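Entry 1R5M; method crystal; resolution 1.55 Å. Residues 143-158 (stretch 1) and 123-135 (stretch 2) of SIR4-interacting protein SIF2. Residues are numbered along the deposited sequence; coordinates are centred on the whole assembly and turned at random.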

ATOM      1  N   ASN A 143      14.540  10.120 -14.555  1.00 10.47           N
ATOM      2  CA  ASN A 143      13.969  11.459 -14.546  1.00 11.28           C
ATOM      3  C   ASN A 143      13.837  11.943 -13.109  1.00 11.51           C
ATOM      4  O   ASN A 143      13.758  11.137 -12.184  1.00 11.09           O
ATOM      5  CB  ASN A 143      12.575  11.397 -15.184  1.00 12.04           C
ATOM      6  CG  ASN A 143      12.208  12.655 -15.942  1.00 14.85           C
ATOM      7  OD1 ASN A 143      12.793  13.716 -15.741  1.00 15.62           O
ATOM      8  ND2 ASN A 143      11.213  12.540 -16.820  1.00 17.40           N
ATOM      9  N   VAL A 144      13.827  13.259 -12.925  1.00 11.46           N
ATOM     10  CA  VAL A 144      13.654  13.838 -11.599  1.00 11.77           C
ATOM     11  C   VAL A 144      12.376  14.659 -11.686  1.00 13.01           C
ATOM     12  O   VAL A 144      12.268  15.559 -12.521  1.00 14.22           O
ATOM     13  CB  VAL A 144      14.835  14.748 -11.207  1.00 11.09           C
ATOM     14  CG1 VAL A 144      14.591  15.353  -9.828  1.00 12.64           C
ATOM     15  CG2 VAL A 144      16.126  13.948 -11.206  1.00 11.41           C
ATOM     16  N   LEU A 145      11.407  14.322 -10.839  1.00 12.04           N
ATOM     17  CA  LEU A 145      10.106  14.989 -10.806  1.00 12.91           C
ATOM     18  C   LEU A 145       9.946  15.745  -9.493  1.00 13.67           C
ATOM     19  O   LEU A 145       9.487  15.186  -8.493  1.00 14.87           O
ATOM     20  CB  LEU A 145       8.992  13.946 -10.953  1.00 13.89           C
ATOM     21  CG  LEU A 145       8.745  13.352 -12.350  1.00 15.61           C
ATOM     22  CD1 LEU A 145      10.018  12.770 -12.934  1.00 17.39           C
ATOM     23  CD2 LEU A 145       7.667  12.281 -12.248  1.00 16.06           C
ATOM     24  N   ASN A 146      10.300  17.024  -9.504  1.00 12.85           N
ATOM     25  CA  ASN A 146      10.237  17.825  -8.290  1.00 13.54           C
ATOM     26  C   ASN A 146       9.212  18.954  -8.322  1.00 14.68           C
ATOM     27  O   ASN A 146       9.348  19.913  -9.082  1.00 18.35           O
ATOM     28  CB  ASN A 146      11.630  18.386  -7.998  1.00 14.39           C
ATOM     29  CG  ASN A 146      11.757  18.914  -6.590  1.00 18.05           C
ATOM     30  OD1 ASN A 146      11.321  18.269  -5.637  1.00 17.99           O
ATOM     31  ND2 ASN A 146      12.365  20.088  -6.446  1.00 18.22           N
ATOM     32  N   PHE A 147       8.181  18.827  -7.493  1.00 13.57           N
ATOM     33  CA  PHE A 147       7.138  19.840  -7.400  1.00 13.39           C
ATOM     34  C   PHE A 147       6.560  19.862  -5.985  1.00 13.94           C
ATOM     35  O   PHE A 147       6.284  20.928  -5.434  1.00 14.03           O
ATOM     36  CB  PHE A 147       6.026  19.572  -8.417  1.00 15.08           C
ATOM     37  CG  PHE A 147       5.117  20.746  -8.636  1.00 19.03           C
ATOM     38  CD1 PHE A 147       5.583  21.887  -9.286  1.00 19.47           C
ATOM     39  CD2 PHE A 147       3.808  20.727  -8.174  1.00 21.56           C
ATOM     40  CE1 PHE A 147       4.755  22.991  -9.472  1.00 22.94           C
ATOM     41  CE2 PHE A 147       2.970  21.828  -8.355  1.00 23.57           C
ATOM     42  CZ  PHE A 147       3.446  22.961  -9.005  1.00 23.21           C
ATOM     43  N   HIS A 148       6.377  18.682  -5.397  1.00 12.33           N
ATOM     44  CA  HIS A 148       5.857  18.588  -4.034  1.00 12.02           C
ATOM     45  C   HIS A 148       6.855  19.214  -3.069  1.00 11.76           C
ATOM     46  O   HIS A 148       8.059  19.185  -3.313  1.00 12.60           O
ATOM     47  CB  HIS A 148       5.670  17.125  -3.624  1.00 11.32           C
ATOM     48  CG  HIS A 148       4.554  16.424  -4.330  1.00 11.59           C
ATOM     49  ND1 HIS A 148       3.232  16.560  -3.956  1.00 11.20           N
ATOM     50  CD2 HIS A 148       4.565  15.554  -5.367  1.00 11.32           C
ATOM     51  CE1 HIS A 148       2.479  15.799  -4.732  1.00 11.97           C
ATOM     52  NE2 HIS A 148       3.264  15.179  -5.595  1.00 12.24           N
ATOM     53  N   ARG A 149       6.352  19.758  -1.964  1.00 13.27           N
ATOM     54  CA  ARG A 149       7.208  20.360  -0.951  1.00 15.03           C
ATOM     55  C   ARG A 149       6.886  19.797   0.430  1.00 15.55           C
ATOM     56  O   ARG A 149       7.166  20.421   1.453  1.00 16.83           O
ATOM     57  CB  ARG A 149       7.057  21.884  -0.953  1.00 16.95           C
ATOM     58  CG  ARG A 149       7.617  22.547  -2.205  1.00 21.01           C
ATOM     59  CD  ARG A 149       8.029  23.983  -1.922  1.00 24.19           C
ATOM     60  NE  ARG A 149       6.892  24.844  -1.607  1.00 26.24           N
ATOM     61  CZ  ARG A 149       6.085  25.380  -2.516  1.00 27.30           C
ATOM     62  NH1 ARG A 149       6.286  25.145  -3.806  1.00 24.95           N
ATOM     63  NH2 ARG A 149       5.081  26.162  -2.136  1.00 26.57           N
ATOM     64  N   ALA A 150       6.295  18.606   0.445  1.00 13.18           N
ATOM     65  CA  ALA A 150       5.937  17.920   1.683  1.00 12.67           C
ATOM     66  C   ALA A 150       6.161  16.421   1.461  1.00 12.42           C
ATOM     67  O   ALA A 150       6.246  15.966   0.320  1.00 11.18           O
ATOM     68  CB  ALA A 150       4.476  18.200   2.040  1.00 12.72           C
ATOM     69  N   PRO A 151       6.267  15.635   2.544  1.00 11.60           N
ATOM     70  CA  PRO A 151       6.487  14.189   2.418  1.00 11.35           C
ATOM     71  C   PRO A 151       5.499  13.479   1.495  1.00 10.96           C
ATOM     72  O   PRO A 151       4.292  13.691   1.578  1.00 10.89           O
ATOM     73  CB  PRO A 151       6.382  13.696   3.857  1.00 11.85           C
ATOM     74  CG  PRO A 151       6.908  14.860   4.637  1.00 11.76           C
ATOM     75  CD  PRO A 151       6.250  16.039   3.963  1.00 12.26           C
ATOM     76  N   ILE A 152       6.030  12.627   0.625  1.00 10.90           N
ATOM     77  CA  ILE A 152       5.208  11.878  -0.319  1.00 11.18           C
ATOM     78  C   ILE A 152       4.538  10.719   0.409  1.00 11.81           C
ATOM     79  O   ILE A 152       5.206   9.948   1.101  1.00 13.02           O
ATOM     80  CB  ILE A 152       6.072  11.327  -1.467  1.00 10.14           C
ATOM     81  CG1 ILE A 152       6.806  12.478  -2.159  1.00 11.23           C
ATOM     82  CG2 ILE A 152       5.202  10.558  -2.451  1.00 11.02           C
ATOM     83  CD1 ILE A 152       5.886  13.538  -2.738  1.00 12.27           C
ATOM     84  N   VAL A 153       3.222  10.597   0.255  1.00 11.52           N
ATOM     85  CA  VAL A 153       2.483   9.524   0.918  1.00 12.89           C
ATOM     86  C   VAL A 153       1.964   8.456  -0.034  1.00 13.77           C
ATOM     87  O   VAL A 153       1.838   7.292   0.348  1.00 16.15           O
ATOM     88  CB  VAL A 153       1.275  10.068   1.727  1.00 14.05           C
ATOM     89  CG1 VAL A 153       1.747  11.065   2.766  1.00 16.10           C
ATOM     90  CG2 VAL A 153       0.260  10.714   0.804  1.00 17.19           C
ATOM     91  N   SER A 154       1.665   8.839  -1.271  1.00 11.82           N
ATOM     92  CA  SER A 154       1.142   7.880  -2.232  1.00 11.74           C
ATOM     93  C   SER A 154       1.575   8.193  -3.658  1.00 11.01           C
ATOM     94  O   SER A 154       1.669   9.356  -4.051  1.00 11.31           O
ATOM     95  CB  SER A 154      -0.390   7.852  -2.151  1.00 13.55           C
ATOM     96  OG  SER A 154      -0.939   6.860  -3.006  1.00 15.58           O
ATOM     97  N   VAL A 155       1.856   7.137  -4.416  1.00 10.43           N
ATOM     98  CA  VAL A 155       2.241   7.246  -5.822  1.00 10.05           C
ATOM     99  C   VAL A 155       1.609   6.056  -6.531  1.00 10.30           C
ATOM    100  O   VAL A 155       1.845   4.908  -6.152  1.00 11.65           O
ATOM    101  CB  VAL A 155       3.769   7.174  -6.025  1.00  9.38           C
ATOM    102  CG1 VAL A 155       4.092   7.144  -7.520  1.00 11.66           C
ATOM    103  CG2 VAL A 155       4.437   8.372  -5.374  1.00 11.63           C
ATOM    104  N   LYS A 156       0.794   6.332  -7.546  1.00 10.14           N
ATOM    105  CA  LYS A 156       0.125   5.271  -8.295  1.00 10.07           C
ATOM    106  C   LYS A 156       0.388   5.419  -9.793  1.00 10.20           C
ATOM    107  O   LYS A 156       0.256   6.509 -10.351  1.00  9.53           O
ATOM    108  CB  LYS A 156      -1.389   5.300  -8.039  1.00 11.91           C
ATOM    109  CG  LYS A 156      -1.817   5.030  -6.591  1.00 14.56           C
ATOM    110  CD  LYS A 156      -1.538   3.593  -6.183  1.00 14.46           C
ATOM    111  CE  LYS A 156      -2.053   3.277  -4.772  1.00 13.77           C
ATOM    112  NZ  LYS A 156      -3.542   3.261  -4.650  1.00 15.02           N
ATOM    113  N   TRP A 157       0.762   4.311 -10.427  1.00 10.78           N
ATOM    114  CA  TRP A 157       1.031   4.275 -11.863  1.00 10.86           C
ATOM    115  C   TRP A 157      -0.227   3.890 -12.624  1.00 11.81           C
ATOM    116  O   TRP A 157      -1.022   3.082 -12.144  1.00 11.95           O
ATOM    117  CB  TRP A 157       2.071   3.207 -12.197  1.00 11.11           C
ATOM    118  CG  TRP A 157       3.470   3.496 -11.808  1.00 10.92           C
ATOM    119  CD1 TRP A 157       4.029   3.359 -10.571  1.00 10.79           C
ATOM    120  CD2 TRP A 157       4.523   3.889 -12.687  1.00  9.68           C
ATOM    121  NE1 TRP A 157       5.377   3.632 -10.630  1.00 10.87           N
ATOM    122  CE2 TRP A 157       5.705   3.962 -11.919  1.00  9.66           C
ATOM    123  CE3 TRP A 157       4.583   4.185 -14.057  1.00 10.30           C
ATOM    124  CZ2 TRP A 157       6.939   4.316 -12.474  1.00 11.62           C
ATOM    125  CZ3 TRP A 157       5.809   4.538 -14.610  1.00 10.05           C
ATOM    126  CH2 TRP A 157       6.970   4.600 -13.818  1.00 10.64           C
ATOM    127  N   ASN A 158      -0.403   4.441 -13.821  1.00 12.22           N
ATOM    128  CA  ASN A 158      -1.565   4.070 -14.614  1.00 13.82           C
ATOM    129  C   ASN A 158      -1.223   2.789 -15.374  1.00 16.55           C
ATOM    130  O   ASN A 158      -0.079   2.329 -15.345  1.00 15.47           O
ATOM    131  CB  ASN A 158      -1.977   5.214 -15.555  1.00 15.14           C
ATOM    132  CG  ASN A 158      -1.115   5.312 -16.793  1.00 16.35           C
ATOM    133  OD1 ASN A 158       0.080   5.025 -16.765  1.00 15.75           O
ATOM    134  ND2 ASN A 158      -1.723   5.745 -17.893  1.00 19.26           N
TER
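Stretch 2 (123-135) IVTGVENGELRLW

Stretch 2 is a hairpin: strand 123-127, a type I turn from Val-127 to Gly-130, and a return strand that includes 132-135. Its two arms meet stretch 1 differently. The first runs at 161° to strand 152-157, with axes 7.0 Å apart at closest; no backbone hydrogen bond joins them, and the contact is made largely by side chains. The second pairs with strand 143-145 at a signed crossing angle of 158° and an axial approach of 4.7 Å, as expected of antiparallel neighbours in a sheet.

Ile-123 points away. Val-124 (phi/psi -108/137°) points toward stretch 1; its CG2 lies 3.7 Å from Trp-157 CZ2 and its CG1 4.1 Å from Val-155 CG1. Thr-125 turns away again, in strand alternation. Gly-126 CA is 4.0 Å from Ile-152 CG1, and a CB here would clash with Ile-152 CB.

In the turn, Glu-128 O comes within 3.0 Å of Pro-151 N, which has no hydrogen to offer. Water 1 lies 2.8 Å from Asn-129 O and 2.8 Å from Asn-146 OD1, a position between the two stretches. Gly-130, at phi/psi 105/-16°, has its CA 3.2 Å from Ala-150 O in a CA-H...O contact; a CB would strike His-148 O. Water 3 donates to both Gly-130 O and Leu-145 O, bridging the stretches.

From Leu-132 the ladder is regular. Leu-132 N donates to Leu-145 O (3.1 Å) and Leu-145 N to Leu-132 O (2.8 Å), while Leu-132 CD2 packs 3.8 Å from Ile-152 CG1. Arg-133 faces Val-144 in a non-hydrogen-bonded pair, with Val-144 CG2 over its guanidinium, 3.6 Å from Arg-133 NH1. Leu-134 N donates to Asn-143 O (2.9 Å, 170°); the reciprocal bond, Asn-143 N to Leu-134 O, is weak at 3.4 Å. Leu-134 CD1 meets the Trp-157 ring edge, 3.5 Å from CH2. Trp-135 points away.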

ATOM      1  N   ILE A 123      10.695   2.345 -11.312  1.00  9.27           N
ATOM      2  CA  ILE A 123      10.262   2.572  -9.939  1.00  9.65           C
ATOM      3  C   ILE A 123      10.412   4.042  -9.569  1.00 10.14           C
ATOM      4  O   ILE A 123      11.353   4.708 -10.001  1.00  9.96           O
ATOM      5  CB  ILE A 123      11.066   1.680  -8.941  1.00  8.73           C
ATOM      6  CG1 ILE A 123      10.552   1.902  -7.513  1.00  9.63           C
ATOM      7  CG2 ILE A 123      12.558   1.978  -9.033  1.00 10.04           C
ATOM      8  CD1 ILE A 123      11.113   0.916  -6.494  1.00 10.60           C
ATOM      9  N   VAL A 124       9.455   4.552  -8.802  1.00  9.48           N
ATOM     10  CA  VAL A 124       9.487   5.934  -8.338  1.00  8.73           C
ATOM     11  C   VAL A 124       9.791   5.922  -6.847  1.00  9.93           C
ATOM     12  O   VAL A 124       9.260   5.092  -6.105  1.00 11.18           O
ATOM     13  CB  VAL A 124       8.117   6.643  -8.531  1.00  9.54           C
ATOM     14  CG1 VAL A 124       8.107   7.981  -7.787  1.00  9.98           C
ATOM     15  CG2 VAL A 124       7.846   6.873 -10.009  1.00 10.87           C
ATOM     16  N   THR A 125      10.663   6.826  -6.416  1.00  8.52           N
ATOM     17  CA  THR A 125      10.987   6.954  -5.001  1.00  9.44           C
ATOM     18  C   THR A 125      10.674   8.395  -4.609  1.00  9.75           C
ATOM     19  O   THR A 125      10.908   9.326  -5.389  1.00 10.21           O
ATOM     20  CB  THR A 125      12.479   6.641  -4.700  1.00  9.94           C
ATOM     21  OG1 THR A 125      13.331   7.484  -5.486  1.00 10.34           O
ATOM     22  CG2 THR A 125      12.784   5.178  -5.001  1.00 11.07           C
ATOM     23  N   GLY A 126      10.107   8.568  -3.418  1.00  9.72           N
ATOM     24  CA  GLY A 126       9.769   9.893  -2.926  1.00  9.71           C
ATOM     25  C   GLY A 126      10.394  10.109  -1.560  1.00 10.50           C
ATOM     26  O   GLY A 126      10.511   9.165  -0.777  1.00 10.63           O
ATOM     27  N   VAL A 127      10.794  11.343  -1.268  1.00 10.10           N
ATOM     28  CA  VAL A 127      11.419  11.661   0.014  1.00 11.10           C
ATOM     29  C   VAL A 127      10.642  12.703   0.810  1.00 11.10           C
ATOM     30  O   VAL A 127       9.680  13.295   0.320  1.00 11.01           O
ATOM     31  CB  VAL A 127      12.874  12.161  -0.173  1.00 11.12           C
ATOM     32  CG1 VAL A 127      13.744  11.029  -0.683  1.00 12.26           C
ATOM     33  CG2 VAL A 127      12.911  13.343  -1.150  1.00 12.93           C
ATOM     34  N   GLU A 128      11.066  12.917   2.052  1.00 12.11           N
ATOM     35  CA  GLU A 128      10.409  13.876   2.925  1.00 12.60           C
ATOM     36  C   GLU A 128      10.283  15.287   2.364  1.00 12.26           C
ATOM     37  O   GLU A 128       9.291  15.962   2.633  1.00 12.31           O
ATOM     38  CB  GLU A 128      11.130  13.965   4.269  1.00 16.22           C
ATOM     39  CG  GLU A 128      11.016  12.743   5.143  1.00 20.71           C
ATOM     40  CD  GLU A 128      11.552  13.013   6.532  1.00 21.89           C
ATOM     41  OE1 GLU A 128      10.859  13.700   7.315  1.00 26.41           O
ATOM     42  OE2 GLU A 128      12.671  12.557   6.835  1.00 23.37           O
ATOM     43  N   ASN A 129      11.274  15.754   1.604  1.00 11.43           N
ATOM     44  CA  ASN A 129      11.174  17.113   1.084  1.00 12.04           C
ATOM     45  C   ASN A 129      10.224  17.255  -0.098  1.00 11.59           C
ATOM     46  O   ASN A 129       9.979  18.368  -0.569  1.00 12.73           O
ATOM     47  CB  ASN A 129      12.560  17.702   0.741  1.00 12.39           C
ATOM     48  CG  ASN A 129      13.207  17.067  -0.482  1.00 12.69           C
ATOM     49  OD1 ASN A 129      12.552  16.815  -1.494  1.00 13.21           O
ATOM     50  ND2 ASN A 129      14.513  16.836  -0.399  1.00 11.92           N
ATOM     51  N   GLY A 130       9.683  16.129  -0.565  1.00 10.40           N
ATOM     52  CA  GLY A 130       8.733  16.160  -1.664  1.00 10.77           C
ATOM     53  C   GLY A 130       9.220  15.704  -3.025  1.00  9.44           C
ATOM     54  O   GLY A 130       8.415  15.427  -3.916  1.00  9.71           O
ATOM     55  N   GLU A 131      10.532  15.620  -3.199  1.00  9.29           N
ATOM     56  CA  GLU A 131      11.088  15.209  -4.478  1.00  9.14           C
ATOM     57  C   GLU A 131      10.788  13.766  -4.854  1.00  9.85           C
ATOM     58  O   GLU A 131      10.775  12.874  -4.006  1.00  9.69           O
ATOM     59  CB  GLU A 131      12.603  15.401  -4.482  1.00  9.62           C
ATOM     60  CG  GLU A 131      13.259  15.090  -5.825  1.00 10.38           C
ATOM     61  CD  GLU A 131      14.768  15.123  -5.754  1.00 12.02           C
ATOM     62  OE1 GLU A 131      15.344  14.295  -5.020  1.00 11.50           O
ATOM     63  OE2 GLU A 131      15.381  15.977  -6.430  1.00 11.99           O
ATOM     64  N   LEU A 132      10.559  13.548  -6.144  1.00  9.48           N
ATOM     65  CA  LEU A 132      10.318  12.217  -6.679  1.00  9.43           C
ATOM     66  C   LEU A 132      11.410  11.954  -7.710  1.00  9.74           C
ATOM     67  O   LEU A 132      11.815  12.865  -8.436  1.00 10.46           O
ATOM     68  CB  LEU A 132       8.963  12.148  -7.389  1.00  9.99           C
ATOM     69  CG  LEU A 132       7.681  12.357  -6.583  1.00  9.18           C
ATOM     70  CD1 LEU A 132       6.520  12.582  -7.549  1.00 10.90           C
ATOM     71  CD2 LEU A 132       7.418  11.151  -5.696  1.00 11.22           C
ATOM     72  N   ARG A 133      11.907  10.723  -7.752  1.00  9.05           N
ATOM     73  CA  ARG A 133      12.899  10.330  -8.746  1.00  9.30           C
ATOM     74  C   ARG A 133      12.419   9.038  -9.386  1.00  9.88           C
ATOM     75  O   ARG A 133      11.816   8.185  -8.718  1.00  9.91           O
ATOM     76  CB  ARG A 133      14.289  10.156  -8.122  1.00  8.77           C
ATOM     77  CG  ARG A 133      14.938  11.500  -7.837  1.00  9.34           C
ATOM     78  CD  ARG A 133      16.333  11.438  -7.227  1.00 10.80           C
ATOM     79  NE  ARG A 133      16.767  12.820  -7.037  1.00 11.19           N
ATOM     80  CZ  ARG A 133      17.723  13.421  -7.737  1.00 13.22           C
ATOM     81  NH1 ARG A 133      18.400  12.768  -8.673  1.00 12.00           N
ATOM     82  NH2 ARG A 133      17.938  14.716  -7.559  1.00 13.86           N
ATOM     83  N   LEU A 134      12.658   8.923 -10.689  1.00  8.37           N
ATOM     84  CA  LEU A 134      12.251   7.767 -11.478  1.00  9.50           C
ATOM     85  C   LEU A 134      13.494   6.988 -11.870  1.00 10.23           C
ATOM     86  O   LEU A 134      14.456   7.565 -12.381  1.00 10.03           O
ATOM     87  CB  LEU A 134      11.517   8.240 -12.735  1.00 10.82           C
ATOM     88  CG  LEU A 134      11.095   7.167 -13.735  1.00 11.04           C
ATOM     89  CD1 LEU A 134      10.011   6.287 -13.119  1.00 12.19           C
ATOM     90  CD2 LEU A 134      10.587   7.830 -14.999  1.00 12.29           C
ATOM     91  N   TRP A 135      13.463   5.678 -11.645  1.00  9.22           N
ATOM     92  CA  TRP A 135      14.609   4.821 -11.937  1.00  9.69           C
ATOM     93  C   TRP A 135      14.234   3.564 -12.711  1.00  9.70           C
ATOM     94  O   TRP A 135      13.090   3.116 -12.673  1.00 10.33           O
ATOM     95  CB  TRP A 135      15.276   4.364 -10.633  1.00 10.81           C
ATOM     96  CG  TRP A 135      15.345   5.393  -9.539  1.00  9.40           C
ATOM     97  CD1 TRP A 135      14.328   5.789  -8.710  1.00  9.98           C
ATOM     98  CD2 TRP A 135      16.501   6.134  -9.137  1.00 10.23           C
ATOM     99  NE1 TRP A 135      14.785   6.729  -7.816  1.00 10.27           N
ATOM    100  CE2 TRP A 135      16.115   6.960  -8.055  1.00  8.75           C
ATOM    101  CE3 TRP A 135      17.827   6.180  -9.584  1.00 10.41           C
ATOM    102  CZ2 TRP A 135      17.009   7.822  -7.415  1.00 11.07           C
ATOM    103  CZ3 TRP A 135      18.718   7.039  -8.947  1.00  9.93           C
ATOM    104  CH2 TRP A 135      18.303   7.848  -7.874  1.00 10.13           C
TER
HETATM  105  O   HOH W   1      10.925  19.224  -3.039  1.00 22.30           O
HETATM  106  O   HOH W   2      10.494  20.888   0.526  1.00 34.09           O
HETATM  107  O   HOH W   3       7.743  16.120  -6.460  1.00 10.05           O